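Long-range contact in Cry23AA1 (Bacillus thuringiensis, PDB 4RHZ), which probably acts as a pore-forming insecticidal toxin of the aerolysin type, working as a binary pair with Cry37Aa1, and binds zinc: residues E77-T82 with T128-T133. Residues are numbered along the deposited sequence; the frame is centred on the assembly and turned at random. Where two conformers were deposited one is given.
Sequences ETHTET and TTETHT. With ZN (zinc ion), chain C.
The rings of His-79 and His-132 come together at their edges and do not stack. His-132 was modelled in two conformers; in the one described, the planes are 29° apart and its CD2 lies at the edge of the His-79 ring, 3.7 Å from His-79 NE2. Glu-81 OE2 also lies in the plane of the His-79 ring, at its edge. The zinc ion sits at the edge of the His-132 ring, in its plane. His-79 NE2 binds the metal at 2.1 Å. Glu-130 OE1 lies 2.7 Å from the zinc ion, a long bond. The 2.8 Å from His-132 NE2 to the zinc ion is doubtful. The Glu-130 carboxylate stands 74° from the His-79 ring plane. Its CG sits between the backbone N and the carbonyl carbon (chi1 50°), and the extended chain beyond carries OE1 up beside the His-79 ring to the metal. The strands are antiparallel, and His-79 and Glu-130 form a hydrogen-bonded pair. This register puts all three ligands on one face of the sheet. Threonines line the other face, where Thr-78 CG2 meets Thr-129 CG2 at 3.4 Å. Zinc thus ties two strands of the elongated, aerolysin-type beta structure. Strand 67-90 lies between strand 126-142 and strand 211-235, whose Gln-223 touches Glu-77 and His-79.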
ATOM      1  N   GLU A  77      -1.811  15.836   4.263  1.00 49.88           N
ATOM      2  CA  GLU A  77      -1.118  14.552   4.418  1.00 52.38           C
ATOM      3  C   GLU A  77       0.318  14.738   3.930  1.00 51.79           C
ATOM      4  O   GLU A  77       0.595  15.467   2.959  1.00 51.06           O
ATOM      5  CB  GLU A  77      -1.756  13.452   3.576  1.00 52.60           C
ATOM      6  CG  GLU A  77      -1.541  13.599   2.016  1.00 57.49           C
ATOM      7  CD  GLU A  77      -1.704  12.252   1.266  1.00 62.23           C
ATOM      8  OE1 GLU A  77      -2.467  11.399   1.814  1.00 66.33           O
ATOM      9  OE2 GLU A  77      -1.079  12.048   0.188  1.00 59.66           O
ATOM     10  N   THR A  78       1.233  14.122   4.639  1.00 52.41           N
ATOM     11  CA  THR A  78       2.618  14.187   4.216  1.00 52.65           C
ATOM     12  C   THR A  78       2.874  12.813   3.753  1.00 51.57           C
ATOM     13  O   THR A  78       2.614  11.860   4.478  1.00 50.83           O
ATOM     14  CB  THR A  78       3.597  14.631   5.325  1.00 53.37           C
ATOM     15  OG1 THR A  78       3.429  16.047   5.553  1.00 55.59           O
ATOM     16  CG2 THR A  78       5.076  14.401   4.866  1.00 54.32           C
ATOM     17  N   HIS A  79       3.326  12.698   2.514  1.00 50.57           N
ATOM     18  CA  HIS A  79       3.600  11.378   2.049  1.00 50.60           C
ATOM     19  C   HIS A  79       4.853  11.094   1.112  1.00 49.92           C
ATOM     20  O   HIS A  79       5.337  11.988   0.369  1.00 48.08           O
ATOM     21  CB  HIS A  79       2.368  10.926   1.413  1.00 49.85           C
ATOM     22  CG  HIS A  79       2.395  11.148  -0.047  1.00 52.53           C
ATOM     23  ND1 HIS A  79       3.055  10.291  -0.899  1.00 57.18           N
ATOM     24  CD2 HIS A  79       1.834  12.101  -0.814  1.00 51.74           C
ATOM     25  CE1 HIS A  79       2.912  10.714  -2.143  1.00 57.57           C
ATOM     26  NE2 HIS A  79       2.189  11.822  -2.113  1.00 59.98           N
ATOM     27  N   THR A  80       5.272   9.810   1.117  1.00 48.30           N
ATOM     28  CA  THR A  80       6.597   9.354   0.648  1.00 47.45           C
ATOM     29  C   THR A  80       6.612   8.379  -0.581  1.00 46.31           C
ATOM     30  O   THR A  80       5.765   7.491  -0.693  1.00 46.46           O
ATOM     31  CB  THR A  80       7.339   8.728   1.866  1.00 47.61           C
ATOM     32  OG1 THR A  80       7.501   9.708   2.881  1.00 49.46           O
ATOM     33  CG2 THR A  80       8.744   8.276   1.539  1.00 48.58           C
ATOM     34  N   GLU A  81       7.580   8.555  -1.486  1.00 44.27           N
ATOM     35  CA  GLU A  81       7.951   7.556  -2.526  1.00 41.67           C
ATOM     36  C   GLU A  81       9.466   7.338  -2.545  1.00 40.52           C
ATOM     37  O   GLU A  81      10.288   8.285  -2.396  1.00 39.84           O
ATOM     38  CB  GLU A  81       7.516   7.985  -3.911  1.00 41.66           C
ATOM     39  CG  GLU A  81       6.086   8.361  -3.949  1.00 46.87           C
ATOM     40  CD  GLU A  81       5.600   8.913  -5.275  1.00 53.72           C
ATOM     41  OE1 GLU A  81       6.394   9.302  -6.173  1.00 57.57           O
ATOM     42  OE2 GLU A  81       4.359   8.975  -5.414  1.00 56.76           O
ATOM     43  N   THR A  82       9.830   6.080  -2.749  1.00 37.57           N
ATOM     44  CA  THR A  82      11.171   5.624  -2.651  1.00 34.45           C
ATOM     45  C   THR A  82      11.393   4.569  -3.742  1.00 35.00           C
ATOM     46  O   THR A  82      10.531   3.672  -3.990  1.00 33.34           O
ATOM     47  CB  THR A  82      11.420   5.095  -1.310  1.00 34.13           C
ATOM     48  OG1 THR A  82      11.281   6.174  -0.420  1.00 34.46           O
ATOM     49  CG2 THR A  82      12.882   4.520  -1.127  1.00 33.14           C
ATOM     50  N   THR A 128      11.337  10.909  -2.198  1.00 39.35           N
ATOM     51  CA  THR A 128      10.604  12.203  -2.105  1.00 41.36           C
ATOM     52  C   THR A 128       9.492  12.141  -1.054  1.00 41.54           C
ATOM     53  O   THR A 128       8.661  11.228  -1.054  1.00 40.60           O
ATOM     54  CB  THR A 128       9.938  12.617  -3.424  1.00 42.02           C
ATOM     55  OG1 THR A 128      10.879  12.548  -4.464  1.00 46.13           O
ATOM     56  CG2 THR A 128       9.520  14.086  -3.371  1.00 44.97           C
ATOM     57  N   THR A 129       9.519  13.099  -0.144  1.00 42.40           N
ATOM     58  CA  THR A 129       8.461  13.316   0.831  1.00 44.21           C
ATOM     59  C   THR A 129       7.856  14.682   0.527  1.00 44.46           C
ATOM     60  O   THR A 129       8.556  15.695   0.529  1.00 43.58           O
ATOM     61  CB  THR A 129       9.024  13.383   2.256  1.00 44.82           C
ATOM     62  OG1 THR A 129       9.805  12.227   2.505  1.00 49.50           O
ATOM     63  CG2 THR A 129       7.931  13.365   3.318  1.00 45.20           C
ATOM     64  N   GLU A 130       6.557  14.689   0.259  1.00 45.66           N
ATOM     65  CA  GLU A 130       5.804  15.911  -0.049  1.00 47.54           C
ATOM     66  C   GLU A 130       4.465  15.966   0.674  1.00 47.92           C
ATOM     67  O   GLU A 130       3.939  14.954   1.124  1.00 46.90           O
ATOM     68  CB  GLU A 130       5.559  16.034  -1.530  1.00 47.18           C
ATOM     69  CG  GLU A 130       4.993  14.804  -2.150  1.00 50.85           C
ATOM     70  CD  GLU A 130       5.110  14.769  -3.684  1.00 58.80           C
ATOM     71  OE1 GLU A 130       4.433  13.906  -4.256  1.00 58.43           O
ATOM     72  OE2 GLU A 130       5.870  15.580  -4.317  1.00 64.85           O
ATOM     73  N   THR A 131       3.925  17.172   0.822  1.00 48.75           N
ATOM     74  CA  THR A 131       2.635  17.302   1.476  1.00 49.19           C
ATOM     75  C   THR A 131       1.540  17.538   0.464  1.00 48.57           C
ATOM     76  O   THR A 131       1.760  18.085  -0.631  1.00 48.13           O
ATOM     77  CB  THR A 131       2.584  18.434   2.424  1.00 49.77           C
ATOM     78  OG1 THR A 131       2.867  19.608   1.659  1.00 52.38           O
ATOM     79  CG2 THR A 131       3.579  18.212   3.569  1.00 49.40           C
ATOM     80  N   HIS A 132       0.359  17.052   0.823  1.00 47.90           N
ATOM     81  CA  HIS A 132      -0.794  17.297   0.003  0.50 47.71           C
ATOM     82  C   HIS A 132      -1.934  17.787   0.902  1.00 47.99           C
ATOM     83  O   HIS A 132      -2.072  17.380   2.061  1.00 46.79           O
ATOM     84  CB  HIS A 132      -1.129  16.082  -0.869  0.50 47.11           C
ATOM     85  CG  HIS A 132      -0.316  16.009  -2.131  0.50 47.20           C
ATOM     86  ND1 HIS A 132      -0.134  17.095  -2.967  0.50 47.78           N
ATOM     87  CD2 HIS A 132       0.382  14.992  -2.689  0.50 43.27           C
ATOM     88  CE1 HIS A 132       0.624  16.744  -3.991  0.50 43.44           C
ATOM     89  NE2 HIS A 132       0.941  15.472  -3.848  0.50 41.54           N
ATOM     90  N   THR A 133      -2.683  18.749   0.391  1.00 48.65           N
ATOM     91  CA  THR A 133      -3.773  19.338   1.163  1.00 48.53           C
ATOM     92  C   THR A 133      -5.028  18.855   0.481  1.00 46.66           C
ATOM     93  O   THR A 133      -5.279  19.213  -0.677  1.00 47.31           O
ATOM     94  CB  THR A 133      -3.704  20.884   1.184  1.00 49.45           C
ATOM     95  OG1 THR A 133      -2.526  21.267   1.903  1.00 50.12           O
ATOM     96  CG2 THR A 133      -4.947  21.488   1.926  1.00 48.72           C
TER
HETATM   97 ZN    ZN C 301       1.980  12.879  -3.874  1.00 82.22          ZN